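Local coordinates for protein enoyl-CoA hydratase (Mycobacterium smegmatis, PDB 3PE8) that probably catalyses the reversible hydration of enoyl-CoA thioesters, as a zinc-binding member of the enoyl-CoA hydratase/isomerase (crotonase) family, at residues R18-T23 with D52-V57; V56-G61 with A186-A191; A44-Q49 with K87-T92. All coordinates share one frame; numbering follows the deposited sequence.

Strand 56-61 is shared by interactions 1 and 2, and its Val57 packs on interaction 3. Interaction 1 pairs its start with strand 19-24, and interaction 2 packs its Val56 and Ile58 on helix 183-195; their centres lie about 9 Å apart, and among other links Val19 CG1 touches Ile58 CD1 at 3.6 Å. Interaction 3 belongs to the other face of the sheet: helix 35-50, the crossover between strands 19-24 and 56-61, sets Ala48 CB 3.6 Å from Val57 CG2 and Leu45 CD2 3.7 Å from Leu22 CD1. Interaction 3 alone approaches the metal site, the Trp88 side chain being about 12 Å from the zinc ion held by Glu109 and His129.

Interaction 1: R18-T23 with D52-V57; sequences RVRTLT and DDVDVV
Arg18 grips Asp55 side-on, NE bonding OD2 and NH2 bonding OD1, both at 2.9 Å and nearly straight. This salt bridge is not coplanar: the guanidinium and carboxylate planes lie 58° apart, and both oxygens are met from above the carboxylate plane. A bend at chi3 (54°) turns NE out of the extended line of the chain. Arg18 NH2 also donates to Asp52 O at 2.9 Å, and NH1 of Arg18 donates to a water, which in turn donates to Asp53 OD1 and, at longer range, to Asp52 O. Asp53 O sits over one guanidinium face, toward its rim.

Arg20 presents a flat surface instead. Its guanidinium lies against Val54 CG2, 3.5 Å from Arg20 CZ, while its polar end is held elsewhere, by Thr15 and by a salt bridge to Asp51.

Val57 takes its place in the parallel ladder. Its CA makes a CH...O contact with Arg20 O, and Val57 CG1 packs on Leu22 CD1 at 3.9 Å. One residue earlier, Val56 O accepts from Arg20 N at 2.9 Å, and Arg18 O receives Asp55 N at 2.8 Å. These strands are the two ends of a beta-alpha-beta unit whose helix is 35-50.

Asp55 OD1 also bridges to Arg203, so the carboxylate stands between two arginines, a setting that would be expected to stabilise its negative charge.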
ATOM      1  N   ARG A  18     -12.759 -19.430  32.158  1.00 12.39           N
ATOM      2  CA  ARG A  18     -12.152 -19.479  30.821  1.00 13.21           C
ATOM      3  C   ARG A  18     -11.381 -18.231  30.464  1.00 12.33           C
ATOM      4  O   ARG A  18     -11.071 -17.995  29.304  1.00 12.95           O
ATOM      5  CB  ARG A  18     -13.169 -19.897  29.748  1.00 13.82           C
ATOM      6  CG  ARG A  18     -13.906 -21.219  30.088  1.00 15.51           C
ATOM      7  CD  ARG A  18     -14.753 -21.737  28.920  1.00 16.00           C
ATOM      8  NE  ARG A  18     -13.937 -21.861  27.707  1.00 17.74           N
ATOM      9  CZ  ARG A  18     -13.105 -22.862  27.432  1.00 19.91           C
ATOM     10  NH1 ARG A  18     -12.982 -23.919  28.238  1.00 21.59           N
ATOM     11  NH2 ARG A  18     -12.385 -22.803  26.319  1.00 22.57           N
ATOM     12  N   VAL A  19     -11.064 -17.433  31.491  1.00 10.80           N
ATOM     13  CA  VAL A  19     -10.280 -16.219  31.330  1.00 10.33           C
ATOM     14  C   VAL A  19      -8.962 -16.358  32.070  1.00 11.52           C
ATOM     15  O   VAL A  19      -8.952 -16.674  33.255  1.00 12.37           O
ATOM     16  CB  VAL A  19     -11.065 -14.989  31.833  1.00 11.58           C
ATOM     17  CG1 VAL A  19     -10.211 -13.688  31.662  1.00 12.31           C
ATOM     18  CG2 VAL A  19     -12.435 -14.867  31.118  1.00 12.78           C
ATOM     19  N   ARG A  20      -7.847 -16.157  31.351  1.00 11.19           N
ATOM     20  CA  ARG A  20      -6.522 -16.267  31.967  1.00 11.97           C
ATOM     21  C   ARG A  20      -5.996 -14.864  32.201  1.00 11.68           C
ATOM     22  O   ARG A  20      -5.869 -14.088  31.261  1.00 10.49           O
ATOM     23  CB  ARG A  20      -5.544 -17.032  31.095  1.00 13.11           C
ATOM     24  CG  ARG A  20      -4.165 -17.131  31.795  1.00 14.64           C
ATOM     25  CD  ARG A  20      -3.355 -18.263  31.320  1.00 16.26           C
ATOM     26  NE  ARG A  20      -3.985 -19.538  31.623  1.00 14.96           N
ATOM     27  CZ  ARG A  20      -3.592 -20.678  31.096  1.00 17.49           C
ATOM     28  NH1 ARG A  20      -2.562 -20.690  30.237  1.00 19.40           N
ATOM     29  NH2 ARG A  20      -4.219 -21.820  31.414  1.00 19.00           N
ATOM     30  N   THR A  21      -5.720 -14.541  33.465  1.00 11.06           N
ATOM     31  CA  THR A  21      -5.146 -13.268  33.822  1.00 10.95           C
ATOM     32  C   THR A  21      -3.650 -13.446  34.032  1.00 10.45           C
ATOM     33  O   THR A  21      -3.215 -14.321  34.816  1.00 11.55           O
ATOM     34  CB  THR A  21      -5.804 -12.699  35.097  1.00 12.25           C
ATOM     35  OG1 THR A  21      -7.237 -12.603  34.939  1.00 13.83           O
ATOM     36  CG2 THR A  21      -5.240 -11.292  35.428  1.00 11.94           C
ATOM     37  N   LEU A  22      -2.869 -12.618  33.343  1.00 10.12           N
ATOM     38  CA  LEU A  22      -1.402 -12.606  33.435  1.00 10.27           C
ATOM     39  C   LEU A  22      -1.061 -11.282  34.112  1.00 10.32           C
ATOM     40  O   LEU A  22      -1.376 -10.199  33.582  1.00 11.19           O
ATOM     41  CB  LEU A  22      -0.795 -12.648  32.032  1.00 10.39           C
ATOM     42  CG  LEU A  22      -1.175 -13.859  31.166  1.00 10.63           C
ATOM     43  CD1 LEU A  22      -0.544 -13.733  29.774  1.00 11.59           C
ATOM     44  CD2 LEU A  22      -0.774 -15.182  31.860  1.00 13.40           C
ATOM     45  N   THR A  23      -0.492 -11.381  35.306  1.00 10.09           N
ATOM     46  CA  THR A  23      -0.171 -10.188  36.112  1.00 10.52           C
ATOM     47  C   THR A  23       1.337 -10.018  36.159  1.00 10.06           C
ATOM     48  O   THR A  23       2.023 -10.837  36.761  1.00 12.55           O
ATOM     49  CB  THR A  23      -0.752 -10.289  37.523  1.00 11.82           C
ATOM     50  OG1 THR A  23      -2.189 -10.492  37.456  1.00 12.67           O
ATOM     51  CG2 THR A  23      -0.422  -9.004  38.330  1.00 13.14           C
ATOM     52  N   ASP A  52      -6.645 -25.096  25.403  1.00 20.96           N
ATOM     53  CA  ASP A  52      -8.058 -25.186  25.114  1.00 21.82           C
ATOM     54  C   ASP A  52      -8.969 -24.787  26.286  1.00 21.75           C
ATOM     55  O   ASP A  52     -10.157 -24.569  26.063  1.00 22.83           O
ATOM     56  CB  ASP A  52      -8.433 -26.613  24.636  1.00 23.92           C
ATOM     57  CG  ASP A  52      -7.889 -26.942  23.244  1.00 27.72           C
ATOM     58  OD1 ASP A  52      -7.383 -26.054  22.543  1.00 31.07           O
ATOM     59  OD2 ASP A  52      -7.985 -28.125  22.823  1.00 32.62           O
ATOM     60  N   ASP A  53      -8.419 -24.649  27.495  1.00 21.35           N
ATOM     61  CA  ASP A  53      -9.172 -24.182  28.662  1.00 21.36           C
ATOM     62  C   ASP A  53      -9.329 -22.647  28.706  1.00 19.66           C
ATOM     63  O   ASP A  53     -10.059 -22.135  29.570  1.00 19.89           O
ATOM     64  CB  ASP A  53      -8.514 -24.664  29.957  1.00 22.63           C
ATOM     65  CG  ASP A  53      -8.502 -26.203  30.079  1.00 27.72           C
ATOM     66  OD1 ASP A  53      -9.429 -26.869  29.578  1.00 29.06           O
ATOM     67  OD2 ASP A  53      -7.537 -26.730  30.671  1.00 30.02           O
ATOM     68  N   VAL A  54      -8.714 -21.942  27.756  1.00 16.79           N
ATOM     69  CA  VAL A  54      -8.676 -20.466  27.787  1.00 14.95           C
ATOM     70  C   VAL A  54      -9.352 -19.874  26.560  1.00 13.76           C
ATOM     71  O   VAL A  54      -9.048 -20.258  25.419  1.00 14.44           O
ATOM     72  CB  VAL A  54      -7.216 -19.981  27.826  1.00 14.57           C
ATOM     73  CG1 VAL A  54      -7.136 -18.427  27.746  1.00 15.21           C
ATOM     74  CG2 VAL A  54      -6.507 -20.525  29.093  1.00 15.02           C
ATOM     75  N   ASP A  55     -10.279 -18.955  26.788  1.00 13.14           N
ATOM     76  CA  ASP A  55     -10.892 -18.207  25.677  1.00 13.32           C
ATOM     77  C   ASP A  55     -10.371 -16.780  25.532  1.00 11.89           C
ATOM     78  O   ASP A  55     -10.364 -16.235  24.429  1.00 12.49           O
ATOM     79  CB  ASP A  55     -12.411 -18.134  25.825  1.00 14.40           C
ATOM     80  CG  ASP A  55     -13.098 -19.437  25.550  1.00 17.43           C
ATOM     81  OD1 ASP A  55     -12.538 -20.342  24.862  1.00 18.76           O
ATOM     82  OD2 ASP A  55     -14.231 -19.548  26.042  1.00 18.74           O
ATOM     83  N   VAL A  56     -10.026 -16.149  26.654  1.00 11.32           N
ATOM     84  CA  VAL A  56      -9.710 -14.716  26.726  1.00  9.89           C
ATOM     85  C   VAL A  56      -8.558 -14.518  27.707  1.00  9.76           C
ATOM     86  O   VAL A  56      -8.440 -15.268  28.699  1.00 10.49           O
ATOM     87  CB  VAL A  56     -10.945 -13.853  27.194  1.00 10.00           C
ATOM     88  CG1 VAL A  56     -10.606 -12.370  27.340  1.00 10.11           C
ATOM     89  CG2 VAL A  56     -12.132 -14.041  26.214  1.00 10.94           C
ATOM     90  N   VAL A  57      -7.660 -13.585  27.379  1.00  9.60           N
ATOM     91  CA  VAL A  57      -6.552 -13.200  28.254  1.00  9.61           C
ATOM     92  C   VAL A  57      -6.760 -11.765  28.775  1.00  9.75           C
ATOM     93  O   VAL A  57      -7.151 -10.868  27.988  1.00  9.54           O
ATOM     94  CB  VAL A  57      -5.184 -13.276  27.509  1.00  9.62           C
ATOM     95  CG1 VAL A  57      -4.043 -12.816  28.415  1.00 11.84           C
ATOM     96  CG2 VAL A  57      -4.882 -14.725  27.028  1.00 11.16           C
TER
HETATM   97  O   HOH W   1     -11.671 -26.505  28.237  1.00 21.99           O

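Interaction 2: V56-G61 with A186-A191; sequences VVIVTG and AARRVA
Ile58 and Val56 reach from one face of strand 56-61 to the alanines of segment 186-191, part of helix 183-195, and the contact is carried by apolar groups. The Ile58 CD1 methyl does most of the touching. Ile58 CD1 comes 3.9 Å from Ala187 CB and 4.3 Å from Ala191 CB, thus bridging two alanines one helical turn apart. Its reach follows from chi2 (169°), which extends CD1 away from the strand. Val56 adds a second point of packing, its CG1 meeting Ala191 CB at 3.8 Å. Ala191 is therefore touched by both strand residues, and it has the larger buried area of the two alanines.

Looser contacts lie at the margin. Ile58 CD1 is 4.3 Å from Arg188 CG, so the aliphatic part of that exposed arginine borders the apolar patch although its CB points away from the strand. Val56 CG2 approaches the carbonyl oxygen of Ala191 at 4.1 Å.

Polar interaction contributes nothing between the two segments. The segment axes come within 9.5 Å and run nearly antiparallel, at 162°; the two alanine methyls carry the closest contacts from the helix.

The apolar layer extends across the neighbouring strands: Val19 of strand 19-24 and Ile96 of strand 95-99 also touch Ala191. Further along helix 183-195, Leu184 packs on Ile58, and Ile194 and Val195 on Val56. On the far face, Val57 and Val59 turn instead to Ala48 and Phe41 of helix 35-50, giving the layered alpha/beta packing of the crotonase-like core, with helices on both faces of the sheet.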
ATOM      1  N   VAL A  56     -10.026 -16.149  26.654  1.00 11.32           N
ATOM      2  CA  VAL A  56      -9.710 -14.716  26.726  1.00  9.89           C
ATOM      3  C   VAL A  56      -8.558 -14.518  27.707  1.00  9.76           C
ATOM      4  O   VAL A  56      -8.440 -15.268  28.699  1.00 10.49           O
ATOM      5  CB  VAL A  56     -10.945 -13.853  27.194  1.00 10.00           C
ATOM      6  CG1 VAL A  56     -10.606 -12.370  27.340  1.00 10.11           C
ATOM      7  CG2 VAL A  56     -12.132 -14.041  26.214  1.00 10.94           C
ATOM      8  N   VAL A  57      -7.660 -13.585  27.379  1.00  9.60           N
ATOM      9  CA  VAL A  57      -6.552 -13.200  28.254  1.00  9.61           C
ATOM     10  C   VAL A  57      -6.760 -11.765  28.775  1.00  9.75           C
ATOM     11  O   VAL A  57      -7.151 -10.868  27.988  1.00  9.54           O
ATOM     12  CB  VAL A  57      -5.184 -13.276  27.509  1.00  9.62           C
ATOM     13  CG1 VAL A  57      -4.043 -12.816  28.415  1.00 11.84           C
ATOM     14  CG2 VAL A  57      -4.882 -14.725  27.028  1.00 11.16           C
ATOM     15  N   ILE A  58      -6.500 -11.554  30.072  1.00  9.47           N
ATOM     16  CA  ILE A  58      -6.352 -10.215  30.649  1.00  9.42           C
ATOM     17  C   ILE A  58      -4.900 -10.022  31.037  1.00  9.57           C
ATOM     18  O   ILE A  58      -4.343 -10.884  31.737  1.00 11.22           O
ATOM     19  CB  ILE A  58      -7.276 -10.022  31.900  1.00  9.55           C
ATOM     20  CG1 ILE A  58      -8.748 -10.171  31.512  1.00 10.02           C
ATOM     21  CG2 ILE A  58      -7.006  -8.665  32.597  1.00  8.64           C
ATOM     22  CD1 ILE A  58      -9.709 -10.251  32.690  1.00 10.33           C
ATOM     23  N   VAL A  59      -4.316  -8.899  30.641  1.00  9.04           N
ATOM     24  CA  VAL A  59      -2.975  -8.544  31.062  1.00  8.65           C
ATOM     25  C   VAL A  59      -3.074  -7.360  32.014  1.00  9.13           C
ATOM     26  O   VAL A  59      -3.726  -6.373  31.686  1.00  9.11           O
ATOM     27  CB  VAL A  59      -2.067  -8.164  29.871  1.00  9.40           C
ATOM     28  CG1 VAL A  59      -0.673  -7.655  30.362  1.00 10.93           C
ATOM     29  CG2 VAL A  59      -1.839  -9.348  28.924  1.00 10.98           C
ATOM     30  N   THR A  60      -2.407  -7.450  33.179  1.00  8.65           N
ATOM     31  CA  THR A  60      -2.434  -6.335  34.120  1.00  9.07           C
ATOM     32  C   THR A  60      -1.119  -6.318  34.850  1.00 10.35           C
ATOM     33  O   THR A  60      -0.291  -7.219  34.656  1.00 11.09           O
ATOM     34  CB  THR A  60      -3.676  -6.414  35.040  1.00  9.94           C
ATOM     35  OG1 THR A  60      -3.897  -5.144  35.675  1.00  9.57           O
ATOM     36  CG2 THR A  60      -3.577  -7.514  36.112  1.00 10.73           C
ATOM     37  N   GLY A  61      -0.929  -5.316  35.689  1.00  9.65           N
ATOM     38  CA  GLY A  61       0.281  -5.237  36.519  1.00 10.15           C
ATOM     39  C   GLY A  61      -0.016  -5.263  38.000  1.00  9.84           C
ATOM     40  O   GLY A  61      -1.056  -4.762  38.448  1.00 10.69           O
ATOM     41  N   ALA A 186     -14.200  -4.747  36.024  1.00 12.42           N
ATOM     42  CA  ALA A 186     -14.587  -4.321  34.711  1.00 11.84           C
ATOM     43  C   ALA A 186     -14.026  -5.159  33.599  1.00 11.37           C
ATOM     44  O   ALA A 186     -14.709  -5.419  32.579  1.00 12.65           O
ATOM     45  CB  ALA A 186     -14.194  -2.821  34.476  1.00 12.59           C
ATOM     46  N   ALA A 187     -12.746  -5.505  33.728  1.00 11.34           N
ATOM     47  CA  ALA A 187     -12.092  -6.348  32.726  1.00 10.12           C
ATOM     48  C   ALA A 187     -12.761  -7.722  32.656  1.00 10.63           C
ATOM     49  O   ALA A 187     -12.967  -8.249  31.554  1.00 10.26           O
ATOM     50  CB  ALA A 187     -10.639  -6.474  33.000  1.00 10.96           C
ATOM     51  N   ARG A 188     -13.139  -8.270  33.819  1.00 10.99           N
ATOM     52  CA  ARG A 188     -13.855  -9.562  33.860  1.00 11.79           C
ATOM     53  C   ARG A 188     -15.230  -9.486  33.211  1.00 12.19           C
ATOM     54  O   ARG A 188     -15.665 -10.456  32.602  1.00 12.07           O
ATOM     55  CB  ARG A 188     -13.951 -10.103  35.288  1.00 11.49           C
ATOM     56  CG  ARG A 188     -12.631 -10.702  35.808  1.00 13.49           C
ATOM     57  CD  ARG A 188     -12.818 -11.362  37.155  1.00 13.83           C
ATOM     58  NE  ARG A 188     -12.905 -10.441  38.282  1.00 14.55           N
ATOM     59  CZ  ARG A 188     -11.869 -10.012  39.017  1.00 15.67           C
ATOM     60  NH1 ARG A 188     -10.605 -10.366  38.728  1.00 15.84           N
ATOM     61  NH2 ARG A 188     -12.091  -9.201  40.033  1.00 15.85           N
ATOM     62  N   ARG A 189     -15.911  -8.336  33.316  1.00 12.72           N
ATOM     63  CA  ARG A 189     -17.199  -8.148  32.658  1.00 13.24           C
ATOM     64  C   ARG A 189     -17.059  -8.223  31.157  1.00 11.99           C
ATOM     65  O   ARG A 189     -17.873  -8.898  30.498  1.00 12.76           O
ATOM     66  CB  ARG A 189     -17.860  -6.802  33.040  1.00 14.75           C
ATOM     67  CG  ARG A 189     -18.328  -6.680  34.426  1.00 18.74           C
ATOM     68  CD  ARG A 189     -19.250  -5.458  34.584  1.00 23.79           C
ATOM     69  NE  ARG A 189     -18.640  -4.203  34.089  1.00 24.33           N
ATOM     70  CZ  ARG A 189     -18.135  -3.243  34.879  1.00 28.09           C
ATOM     71  NH1 ARG A 189     -18.121  -3.381  36.227  1.00 27.91           N
ATOM     72  NH2 ARG A 189     -17.601  -2.152  34.330  1.00 28.52           N
ATOM     73  N   VAL A 190     -16.054  -7.537  30.597  1.00 11.60           N
ATOM     74  CA  VAL A 190     -15.824  -7.572  29.164  1.00 11.42           C
ATOM     75  C   VAL A 190     -15.427  -8.964  28.725  1.00 10.35           C
ATOM     76  O   VAL A 190     -15.976  -9.502  27.786  1.00 11.85           O
ATOM     77  CB  VAL A 190     -14.798  -6.503  28.724  1.00 11.65           C
ATOM     78  CG1 VAL A 190     -14.440  -6.661  27.267  1.00 13.27           C
ATOM     79  CG2 VAL A 190     -15.359  -5.105  29.045  1.00 13.45           C
ATOM     80  N   ALA A 191     -14.530  -9.605  29.489  1.00 10.83           N
ATOM     81  CA  ALA A 191     -14.140 -10.962  29.179  1.00 10.15           C
ATOM     82  C   ALA A 191     -15.332 -11.921  29.189  1.00 10.91           C
ATOM     83  O   ALA A 191     -15.429 -12.777  28.309  1.00 11.28           O
ATOM     84  CB  ALA A 191     -13.015 -11.416  30.130  1.00  9.68           C
TER

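Interaction 3: A44-Q49 with K87-T92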
ATOM      1  N   ALA A  44       3.904 -17.102  28.148  1.00 15.56           N
ATOM      2  CA  ALA A  44       2.565 -17.227  28.725  1.00 14.98           C
ATOM      3  C   ALA A  44       1.457 -16.874  27.721  1.00 14.35           C
ATOM      4  O   ALA A  44       0.399 -17.527  27.700  1.00 14.50           O
ATOM      5  CB  ALA A  44       2.452 -16.360  30.010  1.00 13.81           C
ATOM      6  N   LEU A  45       1.701 -15.883  26.873  1.00 14.05           N
ATOM      7  CA  LEU A  45       0.756 -15.543  25.804  1.00 13.48           C
ATOM      8  C   LEU A  45       0.577 -16.703  24.832  1.00 14.44           C
ATOM      9  O   LEU A  45      -0.559 -17.087  24.490  1.00 14.62           O
ATOM     10  CB  LEU A  45       1.168 -14.259  25.061  1.00 13.20           C
ATOM     11  CG  LEU A  45       0.962 -12.929  25.802  1.00 12.12           C
ATOM     12  CD1 LEU A  45       1.537 -11.777  24.970  1.00 13.70           C
ATOM     13  CD2 LEU A  45      -0.504 -12.690  26.174  1.00 12.17           C
ATOM     14  N   SER A  46       1.692 -17.297  24.410  1.00 14.46           N
ATOM     15  CA  SER A  46       1.666 -18.429  23.513  1.00 16.90           C
ATOM     16  C   SER A  46       0.982 -19.621  24.156  1.00 16.23           C
ATOM     17  O   SER A  46       0.175 -20.329  23.529  1.00 16.75           O
ATOM     18  CB  SER A  46       3.100 -18.811  23.133  1.00 19.25           C
ATOM     19  OG  SER A  46       3.533 -17.895  22.161  1.00 23.97           O
ATOM     20  N   ASP A  47       1.264 -19.828  25.428  1.00 16.21           N
ATOM     21  CA  ASP A  47       0.669 -20.960  26.140  1.00 17.19           C
ATOM     22  C   ASP A  47      -0.853 -20.768  26.238  1.00 16.48           C
ATOM     23  O   ASP A  47      -1.620 -21.731  26.074  1.00 17.99           O
ATOM     24  CB  ASP A  47       1.286 -21.125  27.537  1.00 18.21           C
ATOM     25  CG  ASP A  47       2.674 -21.790  27.527  1.00 22.07           C
ATOM     26  OD1 ASP A  47       3.124 -22.370  26.521  1.00 25.85           O
ATOM     27  OD2 ASP A  47       3.324 -21.754  28.586  1.00 28.99           O
ATOM     28  N   ALA A  48      -1.298 -19.522  26.489  1.00 15.12           N
ATOM     29  CA  ALA A  48      -2.722 -19.213  26.565  1.00 13.68           C
ATOM     30  C   ALA A  48      -3.395 -19.490  25.214  1.00 14.25           C
ATOM     31  O   ALA A  48      -4.467 -20.064  25.157  1.00 14.77           O
ATOM     32  CB  ALA A  48      -2.946 -17.750  27.008  1.00 12.62           C
ATOM     33  N   GLN A  49      -2.732 -19.102  24.134  1.00 13.97           N
ATOM     34  CA  GLN A  49      -3.264 -19.348  22.798  1.00 15.31           C
ATOM     35  C   GLN A  49      -3.467 -20.832  22.543  1.00 16.69           C
ATOM     36  O   GLN A  49      -4.447 -21.241  21.897  1.00 17.76           O
ATOM     37  CB  GLN A  49      -2.332 -18.746  21.741  1.00 14.82           C
ATOM     38  CG  GLN A  49      -2.751 -19.035  20.321  1.00 16.44           C
ATOM     39  CD  GLN A  49      -4.074 -18.416  19.953  1.00 15.48           C
ATOM     40  OE1 GLN A  49      -4.415 -17.335  20.431  1.00 14.93           O
ATOM     41  NE2 GLN A  49      -4.798 -19.060  19.034  1.00 17.25           N
ATOM     42  N   LYS A  87       8.382  -9.461  20.016  1.00 19.61           N
ATOM     43  CA  LYS A  87       8.166 -10.813  20.538  1.00 20.20           C
ATOM     44  C   LYS A  87       6.689 -11.181  20.749  1.00 19.22           C
ATOM     45  O   LYS A  87       6.381 -12.338  20.991  1.00 19.93           O
ATOM     46  CB  LYS A  87       8.838 -10.925  21.905  1.00 21.20           C
ATOM     47  CG  LYS A  87      10.362 -10.706  21.897  1.00 23.49           C
ATOM     48  CD  LYS A  87      11.092 -11.830  21.241  1.00 28.43           C
ATOM     49  CE  LYS A  87      12.595 -11.533  21.232  1.00 30.85           C
ATOM     50  NZ  LYS A  87      13.336 -12.490  20.397  1.00 34.70           N
ATOM     51  N   TRP A  88       5.767 -10.220  20.675  1.00 18.27           N
ATOM     52  CA  TRP A  88       4.378 -10.525  20.980  1.00 17.52           C
ATOM     53  C   TRP A  88       3.887 -11.482  19.906  1.00 18.75           C
ATOM     54  O   TRP A  88       3.990 -11.159  18.719  1.00 19.18           O
ATOM     55  CB  TRP A  88       3.549  -9.241  20.972  1.00 16.70           C
ATOM     56  CG  TRP A  88       2.130  -9.398  21.440  1.00 14.77           C
ATOM     57  CD1 TRP A  88       1.103 -10.017  20.762  1.00 15.33           C
ATOM     58  CD2 TRP A  88       1.574  -8.907  22.645  1.00 13.26           C
ATOM     59  NE1 TRP A  88      -0.061  -9.936  21.486  1.00 14.47           N
ATOM     60  CE2 TRP A  88       0.204  -9.250  22.648  1.00 13.13           C
ATOM     61  CE3 TRP A  88       2.083  -8.162  23.720  1.00 10.96           C
ATOM     62  CZ2 TRP A  88      -0.648  -8.882  23.689  1.00 13.67           C
ATOM     63  CZ3 TRP A  88       1.259  -7.811  24.734  1.00 12.20           C
ATOM     64  CH2 TRP A  88      -0.110  -8.146  24.719  1.00 12.87           C
ATOM     65  N   PRO A  89       3.363 -12.659  20.305  1.00 17.36           N
ATOM     66  CA  PRO A  89       3.038 -13.732  19.350  1.00 18.76           C
ATOM     67  C   PRO A  89       1.713 -13.543  18.606  1.00 17.93           C
ATOM     68  O   PRO A  89       0.879 -12.732  19.010  1.00 17.37           O
ATOM     69  CB  PRO A  89       2.962 -14.970  20.258  1.00 18.95           C
ATOM     70  CG  PRO A  89       2.465 -14.423  21.548  1.00 18.94           C
ATOM     71  CD  PRO A  89       3.169 -13.100  21.695  1.00 18.63           C
ATOM     72  N   ASP A  90       1.549 -14.245  17.487  1.00 19.34           N
ATOM     73  CA  ASP A  90       0.286 -14.254  16.777  0.70 19.14           C
ATOM     74  C   ASP A  90      -0.742 -14.980  17.642  1.00 18.39           C
ATOM     75  O   ASP A  90      -0.503 -16.095  18.112  1.00 19.20           O
ATOM     76  CB  ASP A  90       0.410 -14.955  15.423  0.70 21.17           C
ATOM     77  CG  ASP A  90      -0.880 -14.891  14.608  0.70 23.84           C
ATOM     78  OD1 ASP A  90      -1.576 -13.860  14.646  0.70 28.72           O
ATOM     79  OD2 ASP A  90      -1.170 -15.875  13.890  0.70 31.59           O
ATOM     80  N   MET A  91      -1.879 -14.343  17.852  1.00 16.88           N
ATOM     81  CA  MET A  91      -2.923 -14.870  18.728  1.00 15.72           C
ATOM     82  C   MET A  91      -4.261 -14.655  18.038  1.00 15.33           C
ATOM     83  O   MET A  91      -4.457 -13.648  17.354  1.00 15.94           O
ATOM     84  CB  MET A  91      -2.897 -14.139  20.069  1.00 15.28           C
ATOM     85  CG  MET A  91      -1.653 -14.444  20.896  1.00 17.63           C
ATOM     86  SD  MET A  91      -1.737 -13.568  22.452  1.00 16.88           S
ATOM     87  CE  MET A  91      -2.991 -14.540  23.318  1.00 15.66           C
ATOM     88  N   THR A  92      -5.189 -15.582  18.244  1.00 14.58           N
ATOM     89  CA  THR A  92      -6.566 -15.402  17.794  1.00 13.59           C
ATOM     90  C   THR A  92      -7.511 -15.235  18.961  1.00 13.20           C
ATOM     91  O   THR A  92      -8.684 -14.935  18.745  1.00 14.26           O
ATOM     92  CB  THR A  92      -7.044 -16.550  16.946  1.00 15.00           C
ATOM     93  OG1 THR A  92      -7.105 -17.755  17.728  1.00 15.40           O
ATOM     94  CG2 THR A  92      -6.126 -16.729  15.714  1.00 15.31           C
TER
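Leu45 meets three residues of the 87-92 loop in turn, starting at its CB, which lies 3.7 Å from Pro89 CG and 4.0 Å from Met91 SD. Beyond CG the two methyls part. Leu45 CD2 rests 4.0 Å from Met91 SD, whereas CD1 sits over the centre of the six-membered ring of Trp88, 3.6 Å from its centroid and 8° off the normal, a CH-pi contact. The chi2 of 175° sets CD1 anti to CA, extended toward that ring. Met91 crosses the leucine at about a right angle and brings CE to Leu45 O, while Ser46 OG packs on Pro89 CB.

One helical turn on, Gln49 ends the contact with polar bonds. Its OE1 accepts from Thr92 N at 2.9 Å, the donor lying above the carbonyl plane, and its NE2 donates to Thr92 OG1 at 3.0 Å, almost straight at 167°. Trp88 also stacks with Tyr113, and its side chain is about 8 Å from that of zinc ligand Glu109.

Helix 35-50 thus meets this irregular segment through an apolar patch and a primary amide bonded through both its oxygen and its nitrogen, and the paired bonds to Thr92 would fix the rotation of that amide.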